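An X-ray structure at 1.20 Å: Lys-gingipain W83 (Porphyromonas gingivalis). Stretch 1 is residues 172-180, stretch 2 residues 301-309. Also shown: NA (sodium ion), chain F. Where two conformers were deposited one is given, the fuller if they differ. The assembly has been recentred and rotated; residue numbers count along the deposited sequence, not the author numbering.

Stretch 1 172-180: IKYGMQYYY
Stretch 2, residues 301-309: VQPTFEGTS

Residues 172-178 form the last turns of a helix, and 301-309, an irregular segment, run alongside it; the two bury 417 Å² between them. Register is set by Tyr174 against Pro303 (CA to CA 6.7 Å) and Tyr178 against Phe305 (7.9 Å), so both chains advance in the same sense. Residues 301-304 are extended, and a type I turn from Phe305 to Thr308 follows.

Tyr174 and Tyr178, one helical turn apart, both point toward the segment but use different rotamers. Tyr174 is t (chi1 179°, chi2 96°), which lays its buried ring along the segment: CD1 packs 3.8 Å from Pro303 CG, and the ring edge meets Pro303 O, 3.5 Å from CD1. Its OH thereby reaches the sodium ion at 2.5 Å. Thr308 OG1 (2.4 Å) and Ser309 O (2.4 Å) bind the same ion, as do water 2 and two atoms from elsewhere in the structure, so the metal ties helix to turn. Thr308, in the p rotamer, also donates from OG1 to Thr304 O at 2.9 Å, bridging back across the turn to the residue that precedes it, while the same oxygen coordinates sodium.

Tyr178 is m (chi1 -69°, chi2 -67°). Its OH accepts the one direct hydrogen bond across the interface, from Phe305 N at 2.9 Å and 163°. The same placement sets Phe305 CB over the ring face, 3.9 Å from its centroid, a CH-pi contact. Phe305 is t (chi2 84°), and its CE1 lies 3.5 Å from Tyr179 OH.

At the other end, Gln302 leaves the backbone sideways, and its t, then p, side chain brings the amide near the helix, with NE2 3.6 Å from Lys173 CB. Water 1 accepts from Gln302 NE2 (2.8 Å) and donates to Gln177 OE1 (2.8 Å) and Pro303 O (2.7 Å); the extended t,t side chain of Gln177 thus joins the interface through solvent.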

# COMPACT_ATOMS: atom_id res chain seq x y z
N ILE A 172 9.89 2.38 17.97
CA ILE A 172 9.92 3.72 17.36
C ILE A 172 11.35 4.25 17.33
O ILE A 172 11.75 4.88 16.34
CB ILE A 172 8.96 4.64 18.17
CG1 ILE A 172 7.51 4.15 18.09
CG2 ILE A 172 9.10 6.11 17.71
CD1 ILE A 172 6.94 3.94 16.74
N LYS A 173 12.15 3.97 18.36
CA LYS A 173 13.55 4.41 18.37
C LYS A 173 14.34 3.79 17.24
O LYS A 173 15.23 4.43 16.67
CB LYS A 173 14.21 4.15 19.72
CG LYS A 173 13.65 5.04 20.84
CD LYS A 173 14.25 4.66 22.21
CE LYS A 173 13.87 5.69 23.27
NZ LYS A 173 14.48 5.34 24.57
N TYR A 174 14.09 2.51 16.90
CA TYR A 174 14.78 1.87 15.77
C TYR A 174 14.42 2.60 14.47
O TYR A 174 15.29 2.96 13.70
CB TYR A 174 14.33 0.38 15.71
CG TYR A 174 14.96 -0.39 14.58
CD1 TYR A 174 16.11 -1.17 14.78
CD2 TYR A 174 14.41 -0.37 13.30
CE1 TYR A 174 16.66 -1.93 13.76
CE2 TYR A 174 14.96 -1.11 12.25
CZ TYR A 174 16.09 -1.88 12.50
OH TYR A 174 16.66 -2.64 11.52
N GLY A 175 13.12 2.84 14.26
CA GLY A 175 12.69 3.60 13.09
C GLY A 175 13.38 4.96 12.95
O GLY A 175 13.84 5.34 11.86
N MET A 176 13.44 5.69 14.04
CA MET A 176 14.09 7.00 14.04
C MET A 176 15.60 6.93 13.87
O MET A 176 16.18 7.76 13.17
CB MET A 176 13.75 7.78 15.33
CG MET A 176 12.28 8.10 15.45
SD MET A 176 11.88 9.17 16.81
CE MET A 176 12.39 8.24 18.14
N GLN A 177 16.25 5.95 14.48
CA GLN A 177 17.69 5.85 14.37
C GLN A 177 18.07 5.65 12.94
O GLN A 177 19.02 6.27 12.45
CB GLN A 177 18.21 4.67 15.22
CG GLN A 177 19.68 4.43 14.97
CD GLN A 177 20.31 3.47 15.92
OE1 GLN A 177 19.68 3.00 16.87
NE2 GLN A 177 21.58 3.21 15.69
N TYR A 178 17.41 4.68 12.25
CA TYR A 178 17.90 4.31 10.94
C TYR A 178 17.25 5.04 9.78
O TYR A 178 17.93 5.12 8.74
CB TYR A 178 17.70 2.78 10.78
CG TYR A 178 18.66 2.04 11.70
CD1 TYR A 178 20.04 2.09 11.49
CD2 TYR A 178 18.20 1.37 12.84
CE1 TYR A 178 20.92 1.50 12.37
CE2 TYR A 178 19.08 0.71 13.69
CZ TYR A 178 20.44 0.79 13.46
OH TYR A 178 21.29 0.09 14.28
N TYR A 179 16.00 5.50 9.91
CA TYR A 179 15.30 5.97 8.70
C TYR A 179 14.57 7.30 8.87
O TYR A 179 14.72 8.16 8.02
CB TYR A 179 14.29 4.88 8.27
CG TYR A 179 14.97 3.54 8.10
CD1 TYR A 179 15.98 3.36 7.15
CD2 TYR A 179 14.62 2.45 8.90
CE1 TYR A 179 16.61 2.13 6.99
CE2 TYR A 179 15.25 1.21 8.74
CZ TYR A 179 16.26 1.07 7.80
OH TYR A 179 16.93 -0.13 7.64
N TYR A 180 13.71 7.42 9.89
CA TYR A 180 12.90 8.63 10.07
C TYR A 180 13.71 9.68 10.79
O TYR A 180 13.63 9.85 12.01
CB TYR A 180 11.59 8.28 10.80
CG TYR A 180 10.74 7.32 10.00
CD1 TYR A 180 10.10 7.74 8.84
CD2 TYR A 180 10.55 6.00 10.41
CE1 TYR A 180 9.34 6.86 8.06
CE2 TYR A 180 9.78 5.12 9.65
CZ TYR A 180 9.19 5.54 8.48
OH TYR A 180 8.46 4.68 7.68
N VAL A 301 15.58 -4.44 25.07
CA VAL A 301 16.95 -4.26 24.64
C VAL A 301 16.87 -3.59 23.30
O VAL A 301 16.13 -4.07 22.41
CB VAL A 301 17.68 -5.62 24.62
CG1 VAL A 301 19.15 -5.46 24.21
CG2 VAL A 301 17.59 -6.33 25.99
N GLN A 302 17.56 -2.49 23.13
CA GLN A 302 17.41 -1.77 21.90
C GLN A 302 17.92 -2.58 20.68
O GLN A 302 19.08 -3.02 20.70
CB GLN A 302 18.11 -0.40 21.98
CG GLN A 302 17.85 0.48 20.74
CD GLN A 302 16.39 0.82 20.56
OE1 GLN A 302 15.65 0.92 21.56
NE2 GLN A 302 15.92 0.97 19.32
N PRO A 303 17.08 -2.82 19.63
CA PRO A 303 17.62 -3.56 18.47
C PRO A 303 18.48 -2.69 17.59
O PRO A 303 18.28 -1.46 17.52
CB PRO A 303 16.35 -3.94 17.72
CG PRO A 303 15.33 -2.88 18.12
CD PRO A 303 15.64 -2.53 19.52
N THR A 304 19.44 -3.32 16.90
CA THR A 304 20.22 -2.64 15.88
C THR A 304 20.01 -3.31 14.55
O THR A 304 19.50 -4.44 14.44
CB THR A 304 21.69 -2.62 16.21
OG1 THR A 304 22.17 -3.96 16.22
CG2 THR A 304 21.96 -1.88 17.54
N PHE A 305 20.44 -2.61 13.49
CA PHE A 305 20.28 -3.12 12.14
C PHE A 305 21.06 -4.44 11.95
O PHE A 305 20.55 -5.39 11.32
CB PHE A 305 20.74 -2.02 11.15
CG PHE A 305 20.59 -2.47 9.73
CD1 PHE A 305 19.38 -2.35 9.08
CD2 PHE A 305 21.66 -3.06 9.04
CE1 PHE A 305 19.22 -2.78 7.75
CE2 PHE A 305 21.52 -3.48 7.71
CZ PHE A 305 20.29 -3.35 7.08
N GLU A 306 22.27 -4.52 12.52
CA GLU A 306 23.13 -5.71 12.39
C GLU A 306 22.64 -6.88 13.15
O GLU A 306 23.01 -8.01 12.83
CB GLU A 306 24.57 -5.43 12.89
CG GLU A 306 25.41 -4.54 12.00
CD GLU A 306 24.86 -3.15 11.83
OE1 GLU A 306 24.38 -2.53 12.82
OE2 GLU A 306 24.82 -2.71 10.66
N GLY A 307 21.86 -6.66 14.18
CA GLY A 307 21.42 -7.76 15.02
C GLY A 307 20.00 -8.22 14.77
O GLY A 307 19.52 -9.06 15.54
N THR A 308 19.33 -7.69 13.72
CA THR A 308 17.95 -8.09 13.41
C THR A 308 17.88 -8.42 11.94
O THR A 308 18.69 -7.96 11.12
CB THR A 308 16.93 -6.99 13.78
OG1 THR A 308 17.26 -5.79 13.09
CG2 THR A 308 16.84 -6.73 15.29
N SER A 309 16.84 -9.19 11.56
CA SER A 309 16.55 -9.39 10.15
C SER A 309 15.76 -8.20 9.61
O SER A 309 15.49 -7.21 10.33
CB SER A 309 15.81 -10.71 9.96
OG SER A 309 14.47 -10.67 10.42
NA NA F . 16.02 -5.04 11.18
O HOH W 1 17.69 1.11 17.11
O HOH W 2 18.07 -5.45 9.92